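Local coordinates for uncharacterized protein (Parabacteroides distasonis, PDB 4Q34) that probably acts as an esterase of the alpha/beta-hydrolase fold, although its substrate is not established, at residues I242-D248 and V283-P289; G168-T174 and N191-S197; L6-E10 and Q39-G43; F29-Y35 and N93-T98. All blocks are in the same frame, centred on the assembly; numbering follows the deposited sequence.

Interaction 1: residues I242-D248 and V283-P289; sequences IVIYYGD and VTVIHLP
Ile242 to Tyr246 run beside Val283 to His287 as the two parallel strands of a beta-alpha-beta unit, joined by helix 257-277, at the edge of the large alpha/beta-hydrolase sheet, where strand 283-287 is the outermost parallel strand. The ladder is regular: Ile244 N donates to Thr284 O at 2.8 Å, and Ile244 O receives Ile286 N, also at 2.8 Å, with an N-H...O angle of 173°. Its last rung, Leu288 N to Tyr246 O at 2.8 Å, carries the pairing just past strand 283-287.

On the face of Val243, Tyr245 and Ile286, the aliphatic chain of Ile286 lies side by side with the tyrosine, CD1 reaching ring atom CE1 of Tyr245 at 3.8 Å and Val243 CG2 at 4.0 Å. Trp316 of helix 306-319 covers Val243 and Tyr245, while on the other face Ile244 and Tyr246 pack on helix 257-277. At the last pair of the ladder, Tyr246 with His287, the imidazole, whose ND1 is bonded to Glu290 OE2, turns its edge to the opposite backbone. With CG anti to the backbone N (chi1 -178°), the ring is placed so that Gly247 O lies at its edge, in the ring plane, 2.9 Å from NE2 of His287.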
loop_
_atom_site.group_PDB
_atom_site.type_symbol
_atom_site.label_atom_id
_atom_site.label_comp_id
_atom_site.label_asym_id
_atom_site.label_seq_id
_atom_site.Cartn_x
_atom_site.Cartn_y
_atom_site.Cartn_z
ATOM N N ILE A 242 -9.243 26.763 7.079
ATOM C CA ILE A 242 -9.882 25.548 6.643
ATOM C C ILE A 242 -10.704 25.824 5.382
ATOM O O ILE A 242 -11.375 26.848 5.308
ATOM C CB ILE A 242 -10.808 25.006 7.745
ATOM C CG1 ILE A 242 -9.997 24.656 8.993
ATOM C CG2 ILE A 242 -11.594 23.801 7.267
ATOM C CD1 ILE A 242 -10.812 24.293 10.218
ATOM N N VAL A 243 -10.569 24.932 4.400
ATOM C CA VAL A 243 -11.430 24.961 3.201
ATOM C C VAL A 243 -12.108 23.587 3.053
ATOM O O VAL A 243 -11.522 22.564 3.302
ATOM C CB VAL A 243 -10.671 25.438 1.916
ATOM C CG1 VAL A 243 -9.596 24.430 1.494
ATOM C CG2 VAL A 243 -11.632 25.635 0.746
ATOM N N ILE A 244 -13.362 23.610 2.620
ATOM C CA ILE A 244 -14.179 22.423 2.443
ATOM C C ILE A 244 -14.785 22.489 1.046
ATOM O O ILE A 244 -15.331 23.533 0.692
ATOM C CB ILE A 244 -15.271 22.390 3.511
ATOM C CG1 ILE A 244 -14.634 22.135 4.891
ATOM C CG2 ILE A 244 -16.281 21.285 3.235
ATOM C CD1 ILE A 244 -15.517 22.576 6.031
ATOM N N TYR A 245 -14.662 21.394 0.271
ATOM C CA TYR A 245 -15.207 21.314 -1.094
ATOM C C TYR A 245 -16.290 20.247 -1.204
ATOM O O TYR A 245 -16.131 19.138 -0.691
ATOM C CB TYR A 245 -14.116 21.005 -2.134
ATOM C CG TYR A 245 -12.979 21.978 -2.180
ATOM C CD1 TYR A 245 -13.068 23.157 -2.895
ATOM C CD2 TYR A 245 -11.790 21.711 -1.506
ATOM C CE1 TYR A 245 -12.019 24.076 -2.933
ATOM C CE2 TYR A 245 -10.725 22.597 -1.568
ATOM C CZ TYR A 245 -10.853 23.788 -2.266
ATOM O OH TYR A 245 -9.774 24.652 -2.312
ATOM N N TYR A 246 -17.404 20.582 -1.859
ATOM C CA TYR A 246 -18.422 19.620 -2.233
ATOM C C TYR A 246 -18.668 19.683 -3.727
ATOM O O TYR A 246 -18.716 20.767 -4.329
ATOM C CB TYR A 246 -19.774 19.825 -1.471
ATOM C CG TYR A 246 -19.717 19.342 -0.045
ATOM C CD1 TYR A 246 -20.009 18.031 0.276
ATOM C CD2 TYR A 246 -19.334 20.193 0.976
ATOM C CE1 TYR A 246 -19.898 17.574 1.592
ATOM C CE2 TYR A 246 -19.215 19.737 2.294
ATOM C CZ TYR A 246 -19.488 18.450 2.586
ATOM O OH TYR A 246 -19.367 18.009 3.891
ATOM N N GLY A 247 -18.881 18.519 -4.314
ATOM C CA GLY A 247 -19.199 18.420 -5.736
ATOM C C GLY A 247 -20.678 18.598 -6.082
ATOM O O GLY A 247 -21.432 19.290 -5.383
ATOM N N ASP A 248 -21.070 17.915 -7.153
ATOM C CA ASP A 248 -22.345 18.186 -7.852
ATOM C C ASP A 248 -23.307 17.028 -7.674
ATOM O O ASP A 248 -23.013 16.053 -6.989
ATOM C CB ASP A 248 -22.000 18.388 -9.332
ATOM C CG ASP A 248 -22.967 19.290 -10.054
ATOM O OD1 ASP A 248 -24.057 19.582 -9.509
ATOM O OD2 ASP A 248 -22.615 19.695 -11.191
ATOM N N VAL A 283 -12.852 29.740 7.822
ATOM C CA VAL A 283 -13.369 28.552 7.202
ATOM C C VAL A 283 -14.142 28.938 5.948
ATOM O O VAL A 283 -14.994 29.802 6.004
ATOM C CB VAL A 283 -14.303 27.802 8.168
ATOM C CG1 VAL A 283 -14.752 26.498 7.554
ATOM C CG2 VAL A 283 -13.623 27.606 9.524
ATOM N N THR A 284 -13.806 28.293 4.851
ATOM C CA THR A 284 -14.414 28.553 3.533
ATOM C C THR A 284 -15.051 27.261 3.083
ATOM O O THR A 284 -14.425 26.196 3.157
ATOM C CB THR A 284 -13.320 28.968 2.534
ATOM O OG1 THR A 284 -12.648 30.148 3.013
ATOM C CG2 THR A 284 -13.896 29.266 1.161
ATOM N N VAL A 285 -16.294 27.349 2.614
ATOM C CA VAL A 285 -16.958 26.221 2.034
ATOM C C VAL A 285 -17.285 26.542 0.593
ATOM O O VAL A 285 -17.911 27.556 0.336
ATOM C CB VAL A 285 -18.239 25.878 2.778
ATOM C CG1 VAL A 285 -18.911 24.666 2.156
ATOM C CG2 VAL A 285 -17.934 25.632 4.250
ATOM N N ILE A 286 -16.826 25.684 -0.312
ATOM C CA ILE A 286 -16.998 25.875 -1.750
ATOM C C ILE A 286 -17.791 24.731 -2.347
ATOM O O ILE A 286 -17.399 23.566 -2.232
ATOM C CB ILE A 286 -15.623 25.988 -2.413
ATOM C CG1 ILE A 286 -15.018 27.339 -2.028
ATOM C CG2 ILE A 286 -15.755 25.871 -3.926
ATOM C CD1 ILE A 286 -13.561 27.461 -2.303
ATOM N N HIS A 287 -18.909 25.060 -2.986
ATOM C CA HIS A 287 -19.694 24.098 -3.699
ATOM C C HIS A 287 -19.271 24.269 -5.139
ATOM O O HIS A 287 -19.507 25.325 -5.762
ATOM C CB HIS A 287 -21.180 24.383 -3.505
ATOM C CG HIS A 287 -22.082 23.394 -4.173
ATOM N ND1 HIS A 287 -23.334 23.740 -4.631
ATOM C CD2 HIS A 287 -21.907 22.095 -4.510
ATOM C CE1 HIS A 287 -23.905 22.693 -5.202
ATOM N NE2 HIS A 287 -23.065 21.679 -5.133
ATOM N N LEU A 288 -18.634 23.242 -5.676
ATOM C CA LEU A 288 -17.871 23.390 -6.898
ATOM C C LEU A 288 -18.690 23.989 -8.079
ATOM O O LEU A 288 -18.165 24.819 -8.786
ATOM C CB LEU A 288 -17.190 22.073 -7.256
ATOM C CG LEU A 288 -16.065 21.583 -6.313
ATOM C CD1 LEU A 288 -15.553 20.175 -6.671
ATOM C CD2 LEU A 288 -14.944 22.568 -6.449
ATOM N N PRO A 289 -19.946 23.599 -8.271
ATOM C CA PRO A 289 -20.692 24.174 -9.430
ATOM C C PRO A 289 -20.859 25.676 -9.353
ATOM O O PRO A 289 -20.900 26.376 -10.382
ATOM C CB PRO A 289 -22.056 23.501 -9.351
ATOM C CG PRO A 289 -21.803 22.228 -8.642
ATOM C CD PRO A 289 -20.649 22.450 -7.699
HETATM O O HOH W 1 -10.443 29.371 4.481
HETATM O O HOH W 2 -25.162 20.051 -6.589
#

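Interaction 2: residues G168-T174 and N191-S197; sequences GPGVFIT and NIKAIAS
Asn191, Phe172 and Thr174 give up the most surface here, at the start, middle and end of a pair of parallel strands. Asn191 sits ahead of its strand with its amide laid against the Gly168-Pro169 link: ND2 is 3.4 Å from Gly168 CA, and OD1 is 3.6 Å from Pro169 CG. The ND2 donates to Phe164 O of the preceding helix, and that bond holds the amide in place. Asn191 O takes the first ladder bond, from Gly170 N.

Gly170 O then accepts Lys193 N at 2.7 Å, almost straight at 174°. At Lys193 the backbone leaves extended angles, and the register slips by one residue, so that Phe172 faces Ile195. Phe172 N still finds Ala194 O at 3.0 Å. Phe172 swings its ring off the sheet by placing CG opposite the backbone N (chi1 -154°), and the phenyl group stands between neighbours: methyl CG2 of Thr174, in its own strand, sits over the centre of one face 3.8 Å above the plane, Ile192 CD1 comes within 4.0 Å of Phe172 CD2, and Phe164 meets the ring edge-to-face.

At the far end Thr174 OG1 and Ser197 OG are hydrogen-bonded at 2.8 Å on the same face, a buried hydroxyl pair. On the opposite face of the sheet from Phe172 and Thr174, Ile173 packs on Ala196, with helix 306-319 over Ala196. The whole is a beta-alpha-beta crossover through helix 178-185; strand 170-175 running into that helix is the position where alpha/beta hydrolases carry the nucleophile elbow.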
loop_
_atom_site.group_PDB
_atom_site.type_symbol
_atom_site.label_atom_id
_atom_site.label_comp_id
_atom_site.label_asym_id
_atom_site.label_seq_id
_atom_site.Cartn_x
_atom_site.Cartn_y
_atom_site.Cartn_z
ATOM N N GLY A 168 7.053 17.836 10.771
ATOM C CA GLY A 168 6.985 19.281 10.932
ATOM C C GLY A 168 5.727 19.894 10.366
ATOM O O GLY A 168 4.802 19.173 9.901
ATOM N N PRO A 169 5.616 21.229 10.495
ATOM C CA PRO A 169 4.418 21.930 10.071
ATOM C C PRO A 169 4.055 21.579 8.635
ATOM O O PRO A 169 4.932 21.573 7.766
ATOM C CB PRO A 169 4.810 23.400 10.221
ATOM C CG PRO A 169 5.722 23.380 11.409
ATOM C CD PRO A 169 6.546 22.125 11.207
ATOM N N GLY A 170 2.788 21.222 8.418
ATOM C CA GLY A 170 2.288 20.868 7.084
ATOM C C GLY A 170 0.815 21.130 6.942
ATOM O O GLY A 170 0.152 21.622 7.840
ATOM N N VAL A 171 0.310 20.771 5.795
ATOM C CA VAL A 171 -1.077 20.974 5.453
ATOM C C VAL A 171 -1.734 19.608 5.338
ATOM O O VAL A 171 -1.176 18.688 4.718
ATOM C CB VAL A 171 -1.201 21.708 4.090
ATOM C CG1 VAL A 171 -2.651 21.846 3.677
ATOM C CG2 VAL A 171 -0.504 23.048 4.138
ATOM N N PHE A 172 -2.946 19.489 5.906
ATOM C CA PHE A 172 -3.680 18.227 5.957
ATOM C C PHE A 172 -4.802 18.307 4.934
ATOM O O PHE A 172 -5.633 19.231 4.994
ATOM C CB PHE A 172 -4.240 17.968 7.361
ATOM C CG PHE A 172 -4.473 16.514 7.730
ATOM C CD1 PHE A 172 -4.026 15.453 6.965
ATOM C CD2 PHE A 172 -5.117 16.218 8.928
ATOM C CE1 PHE A 172 -4.212 14.140 7.364
ATOM C CE2 PHE A 172 -5.309 14.898 9.337
ATOM C CZ PHE A 172 -4.883 13.858 8.545
ATOM N N ILE A 173 -4.766 17.385 3.980
ATOM C CA ILE A 173 -5.773 17.307 2.910
ATOM C C ILE A 173 -6.545 16.015 3.143
ATOM O O ILE A 173 -5.955 14.945 3.062
ATOM C CB ILE A 173 -5.159 17.249 1.497
ATOM C CG1 ILE A 173 -3.993 18.247 1.360
ATOM C CG2 ILE A 173 -6.241 17.482 0.434
ATOM C CD1 ILE A 173 -4.418 19.681 1.507
ATOM N N THR A 174 -7.852 16.121 3.395
ATOM C CA THR A 174 -8.666 14.993 3.812
ATOM C C THR A 174 -9.843 14.754 2.897
ATOM O O THR A 174 -10.235 15.619 2.094
ATOM C CB THR A 174 -9.168 15.139 5.263
ATOM O OG1 THR A 174 -10.146 16.176 5.366
ATOM C CG2 THR A 174 -7.988 15.427 6.234
ATOM N N ASN A 191 1.438 20.911 14.572
ATOM C CA ASN A 191 2.039 20.971 13.254
ATOM C C ASN A 191 1.066 20.923 12.053
ATOM O O ASN A 191 1.495 20.721 10.916
ATOM C CB ASN A 191 3.062 19.884 13.133
ATOM C CG ASN A 191 4.374 20.269 13.794
ATOM O OD1 ASN A 191 4.566 21.438 14.174
ATOM N ND2 ASN A 191 5.310 19.335 13.861
ATOM N N ILE A 192 -0.228 21.106 12.291
ATOM C CA ILE A 192 -1.173 21.309 11.180
ATOM C C ILE A 192 -1.348 22.798 10.938
ATOM O O ILE A 192 -1.899 23.537 11.763
ATOM C CB ILE A 192 -2.533 20.613 11.433
ATOM C CG1 ILE A 192 -2.356 19.113 11.285
ATOM C CG2 ILE A 192 -3.576 21.111 10.415
ATOM C CD1 ILE A 192 -3.463 18.301 11.918
ATOM N N LYS A 193 -0.901 23.252 9.778
ATOM C CA LYS A 193 -0.988 24.673 9.452
ATOM C C LYS A 193 -2.357 25.070 8.842
ATOM O O LYS A 193 -2.693 26.239 8.819
ATOM C CB LYS A 193 0.119 25.063 8.445
ATOM C CG LYS A 193 1.560 24.991 8.970
ATOM C CD LYS A 193 1.883 26.157 9.880
ATOM C CE LYS A 193 1.972 27.484 9.116
ATOM N NZ LYS A 193 2.481 28.538 10.040
ATOM N N ALA A 194 -3.065 24.085 8.297
ATOM C CA ALA A 194 -4.284 24.306 7.507
ATOM C C ALA A 194 -4.854 22.966 7.161
ATOM O O ALA A 194 -4.147 21.946 7.132
ATOM C CB ALA A 194 -4.027 25.121 6.234
ATOM N N ILE A 195 -6.143 22.974 6.877
ATOM C CA ILE A 195 -6.842 21.748 6.490
ATOM C C ILE A 195 -7.723 22.063 5.289
ATOM O O ILE A 195 -8.499 23.018 5.367
ATOM C CB ILE A 195 -7.753 21.205 7.599
ATOM C CG1 ILE A 195 -6.976 20.869 8.861
ATOM C CG2 ILE A 195 -8.507 19.977 7.105
ATOM C CD1 ILE A 195 -7.838 20.586 10.074
ATOM N N ALA A 196 -7.575 21.261 4.233
ATOM C CA ALA A 196 -8.502 21.243 3.105
ATOM C C ALA A 196 -9.200 19.897 3.111
ATOM O O ALA A 196 -8.530 18.851 3.095
ATOM C CB ALA A 196 -7.776 21.430 1.779
ATOM N N SER A 197 -10.519 19.910 3.049
ATOM C CA SER A 197 -11.281 18.677 3.088
ATOM C C SER A 197 -12.250 18.557 1.929
ATOM O O SER A 197 -13.062 19.487 1.681
ATOM C CB SER A 197 -12.024 18.543 4.428
ATOM O OG SER A 197 -12.580 17.245 4.574
#

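Interaction 3: residues L6-E10 and Q39-G43; sequences LMVDE and QKPVG
The carboxylate of Glu10, in the conformer given, has the aliphatic end of Lys40 across one face, CD and CE of the lysine lying over the plane, while NZ is tilted from it. The pair belongs to a classic beta bulge, in which Asp9 and Glu10 both face Lys40. Glu10 places CG opposite its backbone N (chi1 -170°) and then runs extended alongside the extended lysine, both pointing the same way. The resulting salt bridge, Lys40 NZ to Glu10 OE1 at 3.6 Å, is long and doubtful, since it rests on one of two conformers, and OE2 is hydrogen-bonded to Tyr38 OH. The amide of Gln39 meets Val8 through NE2, 4.1 Å from the valine CG2; it is gripped at both ends, NE2 by Gln11 OE1 of its own chain and OE1 by Gln11 NE2 of the second subunit.

At the bulge Lys40 O accepts two hydrogen bonds, one from Asp9 N at 2.8 Å and a longer one from Glu10 N at 3.3 Å, the latter in the carbonyl plane on a lone pair. The return bond, Lys40 N to Glu10 O at 2.8 Å, is nearly straight at 177°. Here the chain turns a corner: strand 6-8 leaves the direction of strand 10-16, and Leu6 and Val8 pair antiparallel with a strand of the second subunit, carrying the sheet across the interface.

Asp9 turns its CB toward Lys40 O and holds, through OD2, a water that also reaches the backbone of Pro41. The selenomethionine Met7 offers CB to Val42 CG2 at 4.0 Å, and Val42 N closes the ladder on Met7 O at 3.0 Å.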
loop_
_atom_site.group_PDB
_atom_site.type_symbol
_atom_site.label_atom_id
_atom_site.label_comp_id
_atom_site.label_asym_id
_atom_site.label_seq_id
_atom_site.Cartn_x
_atom_site.Cartn_y
_atom_site.Cartn_z
ATOM N N LEU A 6 9.137 14.219 -13.297
ATOM C CA LEU A 6 9.056 14.524 -11.884
ATOM C C LEU A 6 10.477 14.355 -11.347
ATOM O O LEU A 6 11.082 13.308 -11.568
ATOM C CB LEU A 6 8.093 13.581 -11.193
ATOM C CG LEU A 6 6.649 13.650 -11.646
ATOM C CD1 LEU A 6 5.912 12.385 -11.223
ATOM C CD2 LEU A 6 6.002 14.883 -11.030
HETATM N N MSE A 7 11.003 15.425 -10.755
HETATM C CA MSE A 7 12.384 15.454 -10.259
HETATM C C MSE A 7 12.295 15.155 -8.779
HETATM O O MSE A 7 12.016 16.029 -7.947
HETATM C CB MSE A 7 13.082 16.777 -10.609
HETATM C CG MSE A 7 13.066 17.027 -12.117
HETATM SE SE MSE A 7 14.007 18.699 -12.559
HETATM C CE MSE A 7 15.688 18.410 -11.565
ATOM N N VAL A 8 12.528 13.904 -8.435
ATOM C CA VAL A 8 12.377 13.437 -7.042
ATOM C C VAL A 8 13.719 13.460 -6.300
ATOM O O VAL A 8 14.596 12.695 -6.568
ATOM C CB VAL A 8 11.735 12.035 -7.007
ATOM C CG1 VAL A 8 11.587 11.558 -5.566
ATOM C CG2 VAL A 8 10.383 12.048 -7.725
ATOM N N ASP A 9 13.841 14.363 -5.349
ATOM C CA ASP A 9 15.044 14.528 -4.537
ATOM C C ASP A 9 15.176 13.380 -3.505
ATOM O O ASP A 9 16.266 12.895 -3.235
ATOM C CB ASP A 9 14.902 15.867 -3.796
ATOM C CG ASP A 9 16.194 16.434 -3.333
ATOM O OD1 ASP A 9 17.272 15.975 -3.774
ATOM O OD2 ASP A 9 16.080 17.382 -2.533
ATOM N N GLU A 10 14.035 12.923 -3.007
ATOM C CA GLU A 10 13.992 11.917 -1.955
ATOM C C GLU A 10 12.643 11.220 -2.070
ATOM O O GLU A 10 11.620 11.849 -2.339
ATOM C CB GLU A 10 14.145 12.564 -0.557
ATOM C CG GLU A 10 14.364 11.623 0.624
ATOM C CD GLU A 10 14.503 12.366 1.981
ATOM O OE1 GLU A 10 15.103 13.478 2.022
ATOM O OE2 GLU A 10 14.022 11.823 3.008
ATOM N N GLN A 39 7.218 11.586 -1.175
ATOM C CA GLN A 39 8.179 12.043 -2.187
ATOM C C GLN A 39 8.435 13.508 -1.984
ATOM O O GLN A 39 7.481 14.286 -1.792
ATOM C CB GLN A 39 7.563 11.807 -3.584
ATOM C CG GLN A 39 7.258 10.358 -3.900
ATOM C CD GLN A 39 6.754 10.161 -5.304
ATOM O OE1 GLN A 39 5.616 10.540 -5.650
ATOM N NE2 GLN A 39 7.562 9.509 -6.112
ATOM N N LYS A 40 9.723 13.893 -1.997
ATOM C CA LYS A 40 10.155 15.273 -1.867
ATOM C C LYS A 40 10.727 15.698 -3.215
ATOM O O LYS A 40 11.670 15.071 -3.714
ATOM C CB LYS A 40 11.279 15.405 -0.823
ATOM C CG LYS A 40 10.917 14.830 0.523
ATOM C CD LYS A 40 11.785 15.409 1.634
ATOM C CE LYS A 40 11.447 14.754 2.972
ATOM N NZ LYS A 40 12.493 15.003 4.009
ATOM N N PRO A 41 10.138 16.710 -3.840
ATOM C CA PRO A 41 10.680 17.231 -5.085
ATOM C C PRO A 41 11.896 18.104 -4.885
ATOM O O PRO A 41 12.118 18.659 -3.793
ATOM C CB PRO A 41 9.535 18.033 -5.660
ATOM C CG PRO A 41 8.770 18.532 -4.461
ATOM C CD PRO A 41 8.988 17.496 -3.359
ATOM N N VAL A 42 12.695 18.201 -5.932
ATOM C CA VAL A 42 13.720 19.229 -6.000
ATOM C C VAL A 42 13.061 20.587 -5.833
ATOM O O VAL A 42 12.014 20.865 -6.430
ATOM C CB VAL A 42 14.489 19.164 -7.329
ATOM C CG1 VAL A 42 15.450 20.361 -7.503
ATOM C CG2 VAL A 42 15.295 17.875 -7.404
ATOM N N GLY A 43 13.655 21.394 -4.966
ATOM C CA GLY A 43 13.170 22.740 -4.714
ATOM C C GLY A 43 11.834 22.795 -3.975
ATOM O O GLY A 43 11.026 23.684 -4.236
HETATM O O HOH W 3 13.759 18.599 -1.891
HETATM O O HOH W 4 16.248 20.560 -3.611
#

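Interaction 4: residues F29-Y35 and N93-T98; sequences FHGDHAY and NAGRGT
Stacking comes first: the guanidinium of Arg96 lies flat on Phe29, centres 4.1 Å apart and planes 23° from parallel, with Phe29 CE2 over its middle. The arginine chain is extended from CG to NE, CG being anti to the backbone N (chi1 -173°), which brings the guanidinium onto the ring of Phe29. Asn93 makes a CH-pi contact instead, CB over the Tyr35 ring 4.0 Å from its centroid and ND2 over the same ring near the rim; the amide, almost perpendicular to it, is bonded to Asn93 of the second subunit.

Among the hydrogen bonds, Arg96 NE reaches His30 O at 2.9 Å, rather bent at 132°, and Asp32 N donates to Arg96 O at 3.0 Å. Arg96 centres an inverse gamma turn, closed by Gly97 N on Gly95 O. Thr98 grips the carboxylate of Asp32 twice, N to OD1 at 3.2 Å and OG1 to OD2 at 2.7 Å, both from above its plane.

One water links His33 NE2, Asn93 O and Arg96 N, another joins His33 O to Ala94 O, and His33 ND1 is hydrogen-bonded by Arg142 of the second subunit.

Arg96 NH2 forms a salt bridge with Glu109 of the second subunit, which also takes His30 ND1, and Asp32 OD2 pairs with Arg90. Buried and held by Thr98 N, Thr98 OG1 and Arg90, Asp32 probably remains ionised, and the stacked arginine carries its charge into the interface.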
loop_
_atom_site.group_PDB
_atom_site.type_symbol
_atom_site.label_atom_id
_atom_site.label_comp_id
_atom_site.label_asym_id
_atom_site.label_seq_id
_atom_site.Cartn_x
_atom_site.Cartn_y
_atom_site.Cartn_z
ATOM N N PHE A 29 3.418 -7.243 20.298
ATOM C CA PHE A 29 2.747 -7.124 19.030
ATOM C C PHE A 29 2.617 -5.668 18.647
ATOM O O PHE A 29 1.876 -4.908 19.270
ATOM C CB PHE A 29 1.373 -7.814 19.070
ATOM C CG PHE A 29 0.697 -7.829 17.746
ATOM C CD1 PHE A 29 -0.067 -6.741 17.363
ATOM C CD2 PHE A 29 0.889 -8.891 16.855
ATOM C CE1 PHE A 29 -0.693 -6.718 16.161
ATOM C CE2 PHE A 29 0.267 -8.836 15.587
ATOM C CZ PHE A 29 -0.529 -7.766 15.281
ATOM N N HIS A 30 3.357 -5.284 17.623
ATOM C CA HIS A 30 3.331 -3.943 17.087
ATOM C C HIS A 30 2.265 -3.779 16.014
ATOM O O HIS A 30 2.407 -4.303 14.908
ATOM C CB HIS A 30 4.675 -3.604 16.461
ATOM C CG HIS A 30 5.800 -3.514 17.432
ATOM N ND1 HIS A 30 6.285 -4.611 18.103
ATOM C CD2 HIS A 30 6.545 -2.457 17.844
ATOM C CE1 HIS A 30 7.276 -4.236 18.903
ATOM N NE2 HIS A 30 7.443 -2.929 18.775
ATOM N N GLY A 31 1.235 -3.007 16.329
ATOM C CA GLY A 31 0.126 -2.744 15.389
ATOM C C GLY A 31 -0.462 -1.359 15.496
ATOM O O GLY A 31 -0.057 -0.543 16.324
ATOM N N ASP A 32 -1.476 -1.097 14.686
ATOM C CA ASP A 32 -2.208 0.173 14.705
ATOM C C ASP A 32 -1.431 1.446 14.227
ATOM O O ASP A 32 -1.878 2.565 14.431
ATOM C CB ASP A 32 -2.901 0.406 16.068
ATOM C CG ASP A 32 -4.174 -0.451 16.244
ATOM O OD1 ASP A 32 -4.620 -1.141 15.274
ATOM O OD2 ASP A 32 -4.718 -0.432 17.380
ATOM N N HIS A 33 -0.295 1.245 13.566
ATOM C CA HIS A 33 0.464 2.320 12.912
ATOM C C HIS A 33 -0.240 2.664 11.619
ATOM O O HIS A 33 -1.075 1.891 11.098
ATOM C CB HIS A 33 1.880 1.837 12.593
ATOM C CG HIS A 33 1.885 0.492 11.930
ATOM N ND1 HIS A 33 1.819 -0.678 12.653
ATOM C CD2 HIS A 33 1.823 0.126 10.620
ATOM C CE1 HIS A 33 1.760 -1.703 11.819
ATOM N NE2 HIS A 33 1.766 -1.241 10.582
ATOM N N ALA A 34 0.118 3.803 11.051
ATOM C CA ALA A 34 -0.215 4.108 9.659
ATOM C C ALA A 34 0.988 3.730 8.814
ATOM O O ALA A 34 2.133 3.674 9.337
ATOM C CB ALA A 34 -0.509 5.598 9.493
ATOM N N TYR A 35 0.750 3.549 7.508
ATOM C CA TYR A 35 1.804 3.384 6.536
ATOM C C TYR A 35 1.859 4.646 5.682
ATOM O O TYR A 35 0.827 5.177 5.315
ATOM C CB TYR A 35 1.585 2.175 5.642
ATOM C CG TYR A 35 2.438 2.170 4.381
ATOM C CD1 TYR A 35 1.970 2.741 3.227
ATOM C CD2 TYR A 35 3.687 1.574 4.351
ATOM C CE1 TYR A 35 2.718 2.727 2.051
ATOM C CE2 TYR A 35 4.458 1.553 3.188
ATOM C CZ TYR A 35 3.957 2.126 2.028
ATOM O OH TYR A 35 4.688 2.136 0.861
ATOM N N ASN A 93 -1.894 -1.357 3.464
ATOM C CA ASN A 93 -0.549 -1.712 3.925
ATOM C C ASN A 93 -0.371 -1.577 5.445
ATOM O O ASN A 93 0.577 -2.128 6.021
ATOM C CB ASN A 93 0.464 -0.819 3.237
ATOM C CG ASN A 93 0.629 -1.130 1.749
ATOM O OD1 ASN A 93 0.224 -2.169 1.256
ATOM N ND2 ASN A 93 1.287 -0.214 1.038
ATOM N N ALA A 94 -1.278 -0.828 6.075
ATOM C CA ALA A 94 -1.312 -0.723 7.549
ATOM C C ALA A 94 -2.302 -1.704 8.140
ATOM O O ALA A 94 -2.900 -1.421 9.156
ATOM C CB ALA A 94 -1.640 0.695 7.969
ATOM N N GLY A 95 -2.469 -2.851 7.491
ATOM C CA GLY A 95 -3.438 -3.874 7.930
ATOM C C GLY A 95 -3.157 -4.566 9.226
ATOM O O GLY A 95 -4.020 -5.254 9.734
ATOM N N ARG A 96 -1.960 -4.401 9.777
ATOM C CA ARG A 96 -1.560 -5.033 11.043
ATOM C C ARG A 96 -2.180 -4.251 12.202
ATOM O O ARG A 96 -1.512 -3.445 12.860
ATOM C CB ARG A 96 -0.031 -5.091 11.164
ATOM C CG ARG A 96 0.470 -5.876 12.378
ATOM C CD ARG A 96 1.943 -6.019 12.252
ATOM N NE ARG A 96 2.593 -6.791 13.343
ATOM C CZ ARG A 96 2.764 -8.112 13.382
ATOM N NH1 ARG A 96 2.263 -8.917 12.461
ATOM N NH2 ARG A 96 3.434 -8.664 14.400
ATOM N N GLY A 97 -3.473 -4.489 12.426
ATOM C CA GLY A 97 -4.199 -3.895 13.557
ATOM C C GLY A 97 -4.016 -4.733 14.796
ATOM O O GLY A 97 -3.459 -5.816 14.736
ATOM N N THR A 98 -4.515 -4.224 15.924
ATOM C CA THR A 98 -4.384 -4.866 17.214
ATOM C C THR A 98 -5.616 -5.693 17.592
ATOM O O THR A 98 -5.629 -6.325 18.666
ATOM C CB THR A 98 -4.150 -3.807 18.298
ATOM O OG1 THR A 98 -5.246 -2.879 18.272
ATOM C CG2 THR A 98 -2.785 -3.083 18.040
HETATM O O HOH W 5 0.746 -3.275 8.569
HETATM O O HOH W 6 -2.337 -0.516 11.720
#

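In the fold
From the N terminus, interaction 3 opens at 6-10, and interaction 4 opens at 29-35 before 39-43 closes the first loop; 93-98 then closes the second, so the two cross. Both use strand 28-41, about 28 Å apart between centres, and both touch the second subunit. Interactions 2 and 1 follow in series, each closing a beta-alpha-beta loop, 16 residues for interaction 2 and 34 for interaction 1. They meet where strand 192-198 neighbours strand 242-246, Val243 O accepting Ser197 N at 2.8 Å. All four reach the same large sheet: interactions 1 and 4 lie on opposite sides of the chain's centre, about 33 Å between centres, with interaction 2 in the central strands.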